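Local coordinates for lysyl-trna-dependent l-ysyl-phosphatidylgycerol synthase (Bacillus licheniformis, PDB 4V36), which catalyses tRNA-dependent transfer of lysine to phosphatidylglycerol, a lipid modification linked to bacterial resistance, at residues N163-V168 and V207-I212. Residues are numbered along the deposited sequence; the frame is centred on the assembly and turned at random.
Sequences NELRQV and VAFMNI
Phe209 carries its ring between its own backbone N and carbonyl carbon (chi1 74°), and the ring meets Leu165 and Val168 of the helix. Leu165 has CG anti to its carbonyl carbon (chi1 -61°) and CD1 anti to CA, which turns CD2 to the root of the phenylalanine. Leu165 CD2 lies 3.7 Å from Phe209 CB and 3.8 Å from Phe209 CG. Leu165 CB sits over the centre of one ring face, 4.2 Å above its plane. Leu165 O lies past the CE1 edge, raised from the ring plane on the side of Leu165 CB, 3.3 Å from Phe209 CE1. One turn further along, Val168 CG1 is 3.8 Å from Phe209 CD1, at the ring edge and near its plane. The same methyl reaches Val207 O at 4.0 Å. No hydrogen bond joins the two segments; the buried contact is mostly apolar. A classic beta bulge at Val207 and Ala208, both paired with Leu199, lies just before Phe209. The helix segment crosses the strand at 106°, axes 8.4 Å apart, consistent with the acetyltransferase-like (GNAT-type) fold of this family. Phe186 touches both Leu165 and Phe209, whose side chain lies about 7 Å from the bound lysine amide. Helix 159-173 packs on one face of strand 206-213, which runs between antiparallel strands 196-200 and 220-228; helix 236-251 covers the other face, Ala208 and Met210 meeting its Leu240.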
ATOM      1  N   ASN A 163     -17.820  13.407   7.165  1.00 19.55           N
ATOM      2  CA  ASN A 163     -17.465  14.812   7.342  1.00 20.96           C
ATOM      3  C   ASN A 163     -16.418  14.994   8.433  1.00 17.88           C
ATOM      4  O   ASN A 163     -15.494  15.795   8.290  1.00 18.80           O
ATOM      5  CB  ASN A 163     -18.703  15.647   7.671  1.00 20.86           C
ATOM      6  CG  ASN A 163     -19.557  15.927   6.453  1.00 24.85           C
ATOM      7  OD1 ASN A 163     -19.089  15.838   5.318  1.00 23.96           O
ATOM      8  ND2 ASN A 163     -20.817  16.279   6.681  1.00 28.65           N
ATOM      9  N   GLU A 164     -16.568  14.246   9.522  1.00 17.76           N
ATOM     10  CA  GLU A 164     -15.623  14.309  10.631  1.00 19.53           C
ATOM     11  C   GLU A 164     -14.267  13.738  10.229  1.00 22.22           C
ATOM     12  O   GLU A 164     -13.227  14.189  10.710  1.00 17.69           O
ATOM     13  CB  GLU A 164     -16.174  13.564  11.848  1.00 19.28           C
ATOM     14  CG  GLU A 164     -17.428  14.192  12.437  1.00 35.48           C
ATOM     15  CD  GLU A 164     -18.048  13.352  13.536  1.00 52.96           C
ATOM     16  OE1 GLU A 164     -17.508  12.266  13.833  1.00 59.20           O
ATOM     17  OE2 GLU A 164     -19.078  13.776  14.101  1.00 62.97           O
ATOM     18  N   LEU A 165     -14.284  12.745   9.346  1.00 16.05           N
ATOM     19  CA  LEU A 165     -13.047  12.163   8.840  1.00 13.74           C
ATOM     20  C   LEU A 165     -12.368  13.109   7.858  1.00 14.94           C
ATOM     21  O   LEU A 165     -11.142  13.191   7.812  1.00 18.38           O
ATOM     22  CB  LEU A 165     -13.313  10.815   8.166  1.00 17.82           C
ATOM     23  CG  LEU A 165     -13.911   9.705   9.030  1.00 20.97           C
ATOM     24  CD1 LEU A 165     -13.979   8.408   8.244  1.00 16.47           C
ATOM     25  CD2 LEU A 165     -13.115   9.517  10.308  1.00  9.10           C
ATOM     26  N   ARG A 166     -13.174  13.822   7.076  1.00 15.04           N
ATOM     27  CA  ARG A 166     -12.645  14.755   6.085  1.00 22.01           C
ATOM     28  C   ARG A 166     -11.939  15.927   6.757  1.00 23.39           C
ATOM     29  O   ARG A 166     -10.884  16.371   6.302  1.00 19.37           O
ATOM     30  CB  ARG A 166     -13.760  15.267   5.170  1.00 15.25           C
ATOM     31  CG  ARG A 166     -13.278  16.253   4.117  1.00 18.76           C
ATOM     32  CD  ARG A 166     -14.402  16.687   3.191  1.00 26.97           C
ATOM     33  NE  ARG A 166     -14.933  15.577   2.404  1.00 22.58           N
ATOM     34  CZ  ARG A 166     -14.377  15.119   1.287  1.00 30.40           C
ATOM     35  NH1 ARG A 166     -13.263  15.669   0.822  1.00 17.65           N
ATOM     36  NH2 ARG A 166     -14.931  14.105   0.636  1.00 32.25           N
ATOM     37  N   GLN A 167     -12.528  16.424   7.842  1.00 17.86           N
ATOM     38  CA  GLN A 167     -11.935  17.513   8.610  1.00 13.94           C
ATOM     39  C   GLN A 167     -10.565  17.113   9.145  1.00 23.51           C
ATOM     40  O   GLN A 167      -9.622  17.902   9.116  1.00 26.78           O
ATOM     41  CB  GLN A 167     -12.856  17.923   9.762  1.00 19.48           C
ATOM     42  CG  GLN A 167     -14.165  18.551   9.311  1.00 39.70           C
ATOM     43  CD  GLN A 167     -15.126  18.791  10.458  1.00 49.43           C
ATOM     44  OE1 GLN A 167     -14.831  18.469  11.609  1.00 53.78           O
ATOM     45  NE2 GLN A 167     -16.286  19.359  10.149  1.00 51.85           N
ATOM     46  N   VAL A 168     -10.465  15.880   9.629  1.00 23.02           N
ATOM     47  CA  VAL A 168      -9.195  15.334  10.090  1.00 23.13           C
ATOM     48  C   VAL A 168      -8.226  15.168   8.919  1.00 22.13           C
ATOM     49  O   VAL A 168      -7.045  15.504   9.022  1.00 21.81           O
ATOM     50  CB  VAL A 168      -9.388  13.977  10.796  1.00 21.75           C
ATOM     51  CG1 VAL A 168      -8.045  13.325  11.089  1.00 17.94           C
ATOM     52  CG2 VAL A 168     -10.197  14.154  12.073  1.00 20.14           C
ATOM     53  N   VAL A 207      -9.798  12.357  16.453  1.00 13.55           N
ATOM     54  CA  VAL A 207      -8.547  13.059  16.188  1.00 19.30           C
ATOM     55  C   VAL A 207      -7.658  12.295  15.211  1.00 23.50           C
ATOM     56  O   VAL A 207      -6.631  12.809  14.772  1.00 27.11           O
ATOM     57  CB  VAL A 207      -7.755  13.311  17.484  1.00 15.98           C
ATOM     58  CG1 VAL A 207      -8.607  14.078  18.485  1.00 22.47           C
ATOM     59  CG2 VAL A 207      -7.277  11.998  18.079  1.00 12.97           C
ATOM     60  N   ALA A 208      -8.056  11.071  14.874  1.00 13.61           N
ATOM     61  CA  ALA A 208      -7.292  10.249  13.938  1.00 20.46           C
ATOM     62  C   ALA A 208      -8.146   9.126  13.358  1.00 17.91           C
ATOM     63  O   ALA A 208      -9.078   8.654  14.005  1.00 17.33           O
ATOM     64  CB  ALA A 208      -6.058   9.669  14.624  1.00 15.23           C
ATOM     65  N   PHE A 209      -7.829   8.700  12.138  1.00 15.72           N
ATOM     66  CA  PHE A 209      -8.532   7.572  11.536  1.00  8.82           C
ATOM     67  C   PHE A 209      -7.646   6.763  10.597  1.00 19.70           C
ATOM     68  O   PHE A 209      -6.689   7.283  10.019  1.00 18.21           O
ATOM     69  CB  PHE A 209      -9.782   8.048  10.788  1.00  8.62           C
ATOM     70  CG  PHE A 209      -9.494   8.731   9.477  1.00 18.68           C
ATOM     71  CD1 PHE A 209      -9.257  10.095   9.430  1.00 10.16           C
ATOM     72  CD2 PHE A 209      -9.483   8.012   8.290  1.00 11.64           C
ATOM     73  CE1 PHE A 209      -8.998  10.727   8.227  1.00 13.31           C
ATOM     74  CE2 PHE A 209      -9.225   8.639   7.086  1.00 12.89           C
ATOM     75  CZ  PHE A 209      -8.985   9.998   7.054  1.00 18.19           C
ATOM     76  N   MET A 210      -7.976   5.482  10.457  1.00 14.40           N
ATOM     77  CA  MET A 210      -7.289   4.582   9.538  1.00 12.31           C
ATOM     78  C   MET A 210      -8.296   3.632   8.908  1.00 15.80           C
ATOM     79  O   MET A 210      -9.265   3.239   9.555  1.00 17.99           O
ATOM     80  CB  MET A 210      -6.202   3.776  10.255  1.00 23.37           C
ATOM     81  CG  MET A 210      -5.131   4.605  10.942  1.00 34.40           C
ATOM     82  SD  MET A 210      -4.856   4.063  12.638  1.00 48.15           S
ATOM     83  CE  MET A 210      -6.459   4.408  13.360  1.00 25.08           C
ATOM     84  N   ASN A 211      -8.073   3.259   7.654  1.00 18.67           N
ATOM     85  CA  ASN A 211      -8.933   2.279   7.004  1.00 20.53           C
ATOM     86  C   ASN A 211      -8.266   0.906   6.964  1.00 23.05           C
ATOM     87  O   ASN A 211      -7.156   0.757   6.452  1.00 28.30           O
ATOM     88  CB  ASN A 211      -9.316   2.743   5.595  1.00 15.53           C
ATOM     89  CG  ASN A 211      -8.113   3.124   4.753  1.00 22.05           C
ATOM     90  OD1 ASN A 211      -7.050   3.448   5.278  1.00 28.80           O
ATOM     91  ND2 ASN A 211      -8.281   3.095   3.436  1.00 22.46           N
ATOM     92  N   ILE A 212      -8.947  -0.091   7.521  1.00 23.01           N
ATOM     93  CA  ILE A 212      -8.396  -1.438   7.644  1.00 28.26           C
ATOM     94  C   ILE A 212      -8.552  -2.232   6.351  1.00 28.09           C
ATOM     95  O   ILE A 212      -9.668  -2.497   5.907  1.00 37.06           O
ATOM     96  CB  ILE A 212      -9.070  -2.216   8.791  1.00 32.67           C
ATOM     97  CG1 ILE A 212      -9.151  -1.351  10.050  1.00 36.53           C
ATOM     98  CG2 ILE A 212      -8.324  -3.512   9.069  1.00 33.20           C
ATOM     99  CD1 ILE A 212      -7.804  -0.919  10.578  1.00 40.67           C
TER